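Local coordinates for protein TetR family transcriptional regulator (Rhodococcus erythropolis, PDB 4ZA6) that probably binds operator DNA as a TetR-family repressor and controls the degradation of quorum-sensing signals through the qsdA gene, at residues A[28-32]-A[33-37]; A[48-51]-A[52-56]. All coordinates share one frame; numbering follows the deposited sequence.

Contact 1 of 2, residues A[28-32]-A[33-37]; sequences LLAER and LGVGR
With chi1 at -180° the CG of Leu29 swings away from its backbone N, and a chi1 of -74° keeps the CG of Leu33 near its own N; one turn apart, the two leucines lie alongside each other in the same direction. Their methyls meet at CD1 of Leu29 and CD1 of Leu33, 3.8 Å apart, while Leu33 CG also lies 3.5 Å from Leu29 O. Leu29 O also accepts the hydrogen bond from Leu33 N, at 3.0 Å. Where helix 26-33 stops, Gly34 turns to positive phi (74°), which favours a residue without a side chain. A Schellman motif results: Val35 N reaches back to Ala30 O at 2.9 Å, and Gly34 N to Glu31 O at 3.1 Å, this donor standing above the carbonyl plane. The turn belongs to the helix-turn-helix of the TetR-family DNA-binding domain; Gly36 is the N-cap of helix 37-44, which by family resemblance is the recognition helix. Inside the turn Ala30 CB sits 3.3 Å from Val35 O and 4.0 Å from Arg37 CD. Arg37 NH1 hydrogen-bonds Ser27 OG, and the extended chain of Arg32 carries NH2 to a salt bridge with Glu22 OE1. Leu40 of helix 37-44 covers Leu29, Ala30 and Leu33, and Arg9 and Ala10 of helix 4-19 also touch Leu33.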
loop_
_atom_site.group_PDB
_atom_site.type_symbol
_atom_site.label_atom_id
_atom_site.label_comp_id
_atom_site.label_asym_id
_atom_site.label_seq_id
_atom_site.Cartn_x
_atom_site.Cartn_y
_atom_site.Cartn_z
ATOM N N LEU A 28 -15.835 17.307 -10.326
ATOM C CA LEU A 28 -15.400 18.231 -9.267
ATOM C C LEU A 28 -13.879 18.438 -9.469
ATOM O O LEU A 28 -13.421 19.575 -9.532
ATOM C CB LEU A 28 -15.658 17.573 -7.898
ATOM C CG LEU A 28 -16.283 18.393 -6.754
ATOM C CD1 LEU A 28 -17.200 17.519 -5.907
ATOM C CD2 LEU A 28 -15.210 18.950 -5.824
ATOM N N LEU A 29 -13.115 17.335 -9.648
ATOM C CA LEU A 29 -11.667 17.390 -9.889
ATOM C C LEU A 29 -11.312 18.233 -11.126
ATOM O O LEU A 29 -10.472 19.140 -11.024
ATOM C CB LEU A 29 -11.082 15.979 -10.006
ATOM C CG LEU A 29 -9.562 15.830 -10.256
ATOM C CD1 LEU A 29 -8.728 16.693 -9.330
ATOM C CD2 LEU A 29 -9.152 14.424 -10.008
ATOM N N ALA A 30 -11.961 17.960 -12.275
ATOM C CA ALA A 30 -11.731 18.723 -13.508
ATOM C C ALA A 30 -12.015 20.220 -13.298
ATOM O O ALA A 30 -11.251 21.073 -13.773
ATOM C CB ALA A 30 -12.606 18.165 -14.619
ATOM N N GLU A 31 -13.096 20.547 -12.551
ATOM C CA GLU A 31 -13.460 21.940 -12.257
ATOM C C GLU A 31 -12.387 22.593 -11.378
ATOM O O GLU A 31 -11.967 23.695 -11.679
ATOM C CB GLU A 31 -14.863 22.016 -11.597
ATOM C CG GLU A 31 -15.343 23.419 -11.245
ATOM C CD GLU A 31 -16.852 23.555 -11.191
ATOM O OE1 GLU A 31 -17.442 23.420 -10.094
ATOM O OE2 GLU A 31 -17.448 23.803 -12.264
ATOM N N ARG A 32 -11.915 21.894 -10.322
ATOM C CA ARG A 32 -10.844 22.411 -9.437
ATOM C C ARG A 32 -9.538 22.683 -10.199
ATOM O O ARG A 32 -8.848 23.666 -9.917
ATOM C CB ARG A 32 -10.577 21.452 -8.267
ATOM C CG ARG A 32 -11.582 21.577 -7.137
ATOM C CD ARG A 32 -11.253 20.606 -6.040
ATOM N NE ARG A 32 -12.280 20.597 -5.003
ATOM C CZ ARG A 32 -12.185 19.924 -3.863
ATOM N NH1 ARG A 32 -11.094 19.225 -3.587
ATOM N NH2 ARG A 32 -13.169 19.971 -2.977
ATOM N N LEU A 33 -9.219 21.826 -11.174
ATOM C CA LEU A 33 -8.027 21.973 -12.011
ATOM C C LEU A 33 -8.164 23.021 -13.109
ATOM O O LEU A 33 -7.157 23.462 -13.676
ATOM C CB LEU A 33 -7.656 20.625 -12.630
ATOM C CG LEU A 33 -7.020 19.599 -11.696
ATOM C CD1 LEU A 33 -6.972 18.255 -12.359
ATOM C CD2 LEU A 33 -5.605 20.009 -11.293
ATOM N N GLY A 34 -9.400 23.394 -13.413
ATOM C CA GLY A 34 -9.708 24.320 -14.486
ATOM C C GLY A 34 -9.538 23.650 -15.837
ATOM O O GLY A 34 -9.137 24.302 -16.808
ATOM N N VAL A 35 -9.836 22.342 -15.906
ATOM C CA VAL A 35 -9.727 21.581 -17.161
ATOM C C VAL A 35 -11.046 20.881 -17.527
ATOM O O VAL A 35 -11.876 20.641 -16.664
ATOM C CB VAL A 35 -8.534 20.583 -17.206
ATOM C CG1 VAL A 35 -7.204 21.298 -17.031
ATOM C CG2 VAL A 35 -8.695 19.458 -16.176
ATOM N N GLY A 36 -11.182 20.535 -18.799
ATOM C CA GLY A 36 -12.322 19.787 -19.301
ATOM C C GLY A 36 -12.160 18.332 -18.928
ATOM O O GLY A 36 -11.038 17.865 -18.702
ATOM N N ARG A 37 -13.283 17.603 -18.870
ATOM C CA ARG A 37 -13.332 16.180 -18.514
ATOM C C ARG A 37 -12.477 15.303 -19.419
ATOM O O ARG A 37 -11.858 14.370 -18.943
ATOM C CB ARG A 37 -14.789 15.685 -18.486
ATOM C CG ARG A 37 -15.528 15.980 -17.173
ATOM C CD ARG A 37 -14.977 15.200 -15.979
ATOM N NE ARG A 37 -14.980 13.753 -16.208
ATOM C CZ ARG A 37 -15.918 12.921 -15.770
ATOM N NH1 ARG A 37 -16.936 13.377 -15.051
ATOM N NH2 ARG A 37 -15.837 11.625 -16.033
#

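Contact 2 of 2, residues A[48-51]-A[52-56]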
loop_
_atom_site.group_PDB
_atom_site.type_symbol
_atom_site.label_atom_id
_atom_site.label_comp_id
_atom_site.label_asym_id
_atom_site.label_seq_id
_atom_site.Cartn_x
_atom_site.Cartn_y
_atom_site.Cartn_z
ATOM N N ASP A 48 -10.785 5.068 -11.274
ATOM C CA ASP A 48 -10.132 3.955 -10.587
ATOM C C ASP A 48 -8.604 4.011 -10.732
ATOM O O ASP A 48 -7.907 3.814 -9.738
ATOM C CB ASP A 48 -10.728 2.602 -11.004
ATOM C CG ASP A 48 -12.201 2.396 -10.630
ATOM O OD1 ASP A 48 -12.748 3.214 -9.829
ATOM O OD2 ASP A 48 -12.801 1.414 -11.112
ATOM N N GLU A 49 -8.101 4.346 -11.938
ATOM C CA GLU A 49 -6.660 4.469 -12.221
ATOM C C GLU A 49 -6.059 5.588 -11.380
ATOM O O GLU A 49 -4.975 5.413 -10.813
ATOM C CB GLU A 49 -6.403 4.760 -13.710
ATOM C CG GLU A 49 -6.718 3.596 -14.629
ATOM C CD GLU A 49 -6.447 3.930 -16.084
ATOM O OE1 GLU A 49 -7.318 4.567 -16.722
ATOM O OE2 GLU A 49 -5.346 3.588 -16.574
ATOM N N LEU A 50 -6.778 6.735 -11.285
ATOM C CA LEU A 50 -6.344 7.881 -10.487
ATOM C C LEU A 50 -6.381 7.562 -8.987
ATOM O O LEU A 50 -5.438 7.892 -8.289
ATOM C CB LEU A 50 -7.181 9.125 -10.815
ATOM C CG LEU A 50 -6.823 10.389 -10.034
ATOM C CD1 LEU A 50 -5.330 10.776 -10.182
ATOM C CD2 LEU A 50 -7.712 11.495 -10.407
ATOM N N LEU A 51 -7.437 6.896 -8.498
ATOM C CA LEU A 51 -7.512 6.534 -7.075
ATOM C C LEU A 51 -6.387 5.567 -6.700
ATOM O O LEU A 51 -5.755 5.752 -5.658
ATOM C CB LEU A 51 -8.906 5.999 -6.672
ATOM C CG LEU A 51 -9.104 5.640 -5.186
ATOM C CD1 LEU A 51 -8.872 6.858 -4.264
ATOM C CD2 LEU A 51 -10.451 5.033 -4.955
ATOM N N GLY A 52 -6.081 4.621 -7.585
ATOM C CA GLY A 52 -4.972 3.689 -7.402
ATOM C C GLY A 52 -3.640 4.404 -7.261
ATOM O O GLY A 52 -2.836 4.043 -6.408
ATOM N N THR A 53 -3.407 5.451 -8.067
ATOM C CA THR A 53 -2.169 6.258 -8.023
ATOM C C THR A 53 -2.077 6.988 -6.709
ATOM O O THR A 53 -1.011 7.011 -6.110
ATOM C CB THR A 53 -2.162 7.233 -9.208
ATOM O OG1 THR A 53 -2.239 6.464 -10.404
ATOM C CG2 THR A 53 -0.932 8.156 -9.219
ATOM N N VAL A 54 -3.201 7.594 -6.271
ATOM C CA VAL A 54 -3.338 8.359 -5.035
ATOM C C VAL A 54 -3.001 7.440 -3.844
ATOM O O VAL A 54 -2.189 7.797 -2.991
ATOM C CB VAL A 54 -4.779 8.962 -4.957
ATOM C CG1 VAL A 54 -5.167 9.358 -3.525
ATOM C CG2 VAL A 54 -4.929 10.157 -5.907
ATOM N N LEU A 55 -3.604 6.249 -3.822
ATOM C CA LEU A 55 -3.407 5.252 -2.767
ATOM C C LEU A 55 -2.018 4.640 -2.796
ATOM O O LEU A 55 -1.482 4.351 -1.736
ATOM C CB LEU A 55 -4.485 4.166 -2.845
ATOM C CG LEU A 55 -5.918 4.644 -2.622
ATOM C CD1 LEU A 55 -6.920 3.499 -2.810
ATOM C CD2 LEU A 55 -6.064 5.315 -1.267
ATOM N N ALA A 56 -1.424 4.481 -3.995
ATOM C CA ALA A 56 -0.058 3.960 -4.137
ATOM C C ALA A 56 0.944 4.968 -3.558
ATOM O O ALA A 56 1.879 4.568 -2.882
ATOM C CB ALA A 56 0.250 3.717 -5.606
#
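Thr53 grips Glu49 O twice, with OG1 at 3.0 Å and its backbone N at 3.2 Å. The two donors reach the oxygen from opposite faces of the carbonyl plane, each tilted 27° from it. Chi1 of -59° sets OG1 beside the backbone N, turning the hydroxyl back along the helix to the carbonyl one turn earlier, and leaves CG2 anti to that N. An alanine here would remove the hydroxyl and would probably leave Glu49 O with the backbone N-H of this residue as its one donor from this turn. Around this pair the i to i+4 bonding of the helix continues on both sides: Gly52 N to Asp48 O at 2.9 Å, Val54 N to Leu50 O at 3.0 Å and Leu55 N to Leu51 O at 2.9 Å. On another side of the helix Leu51 and Leu55 cross obliquely, Leu51 CG lying 3.9 Å from Leu55 CD1, while Leu55 CG rests 3.2 Å from Leu51 O. Leu50 CD1 and Val54 CG2 are a looser apolar pair, 4.3 Å apart. Ala14 of helix 4-19 touches both Leu50 and Val54, and Ile11 touches Thr53. Val105 and Leu109 of helix 103-111 cover Leu51; Phe106 of that helix touches Leu55. With helix 4-19 on one set of residues and helix 103-111 on another, this first part of helix 47-69 is consistent with the joint between the N-terminal DNA-binding domain and the C-terminal, probably ligand-binding, domain, as in other TetR-family regulators.

Overall arrangement
Contact 1 and contact 2 follow one another along the chain, with most of helix 37-44 between them, and their centres are about 17 Å apart. They meet directly through Leu29 and Leu50, whose CD2 atoms pack 3.3 Å apart, and helix 4-19 touches side chains of both. Contact 1 lies farther out, its centre about 27 Å from the centre of the chain, against about 11 Å for contact 2. The series therefore leads from the presumed DNA-reading end inward to the probable domain junction. There the nearest atoms of the Leu55 side chain and a bound methylpentanediol are about 4 Å apart; the molecule is probably from the crystallisation liquor but possibly marks a pocket.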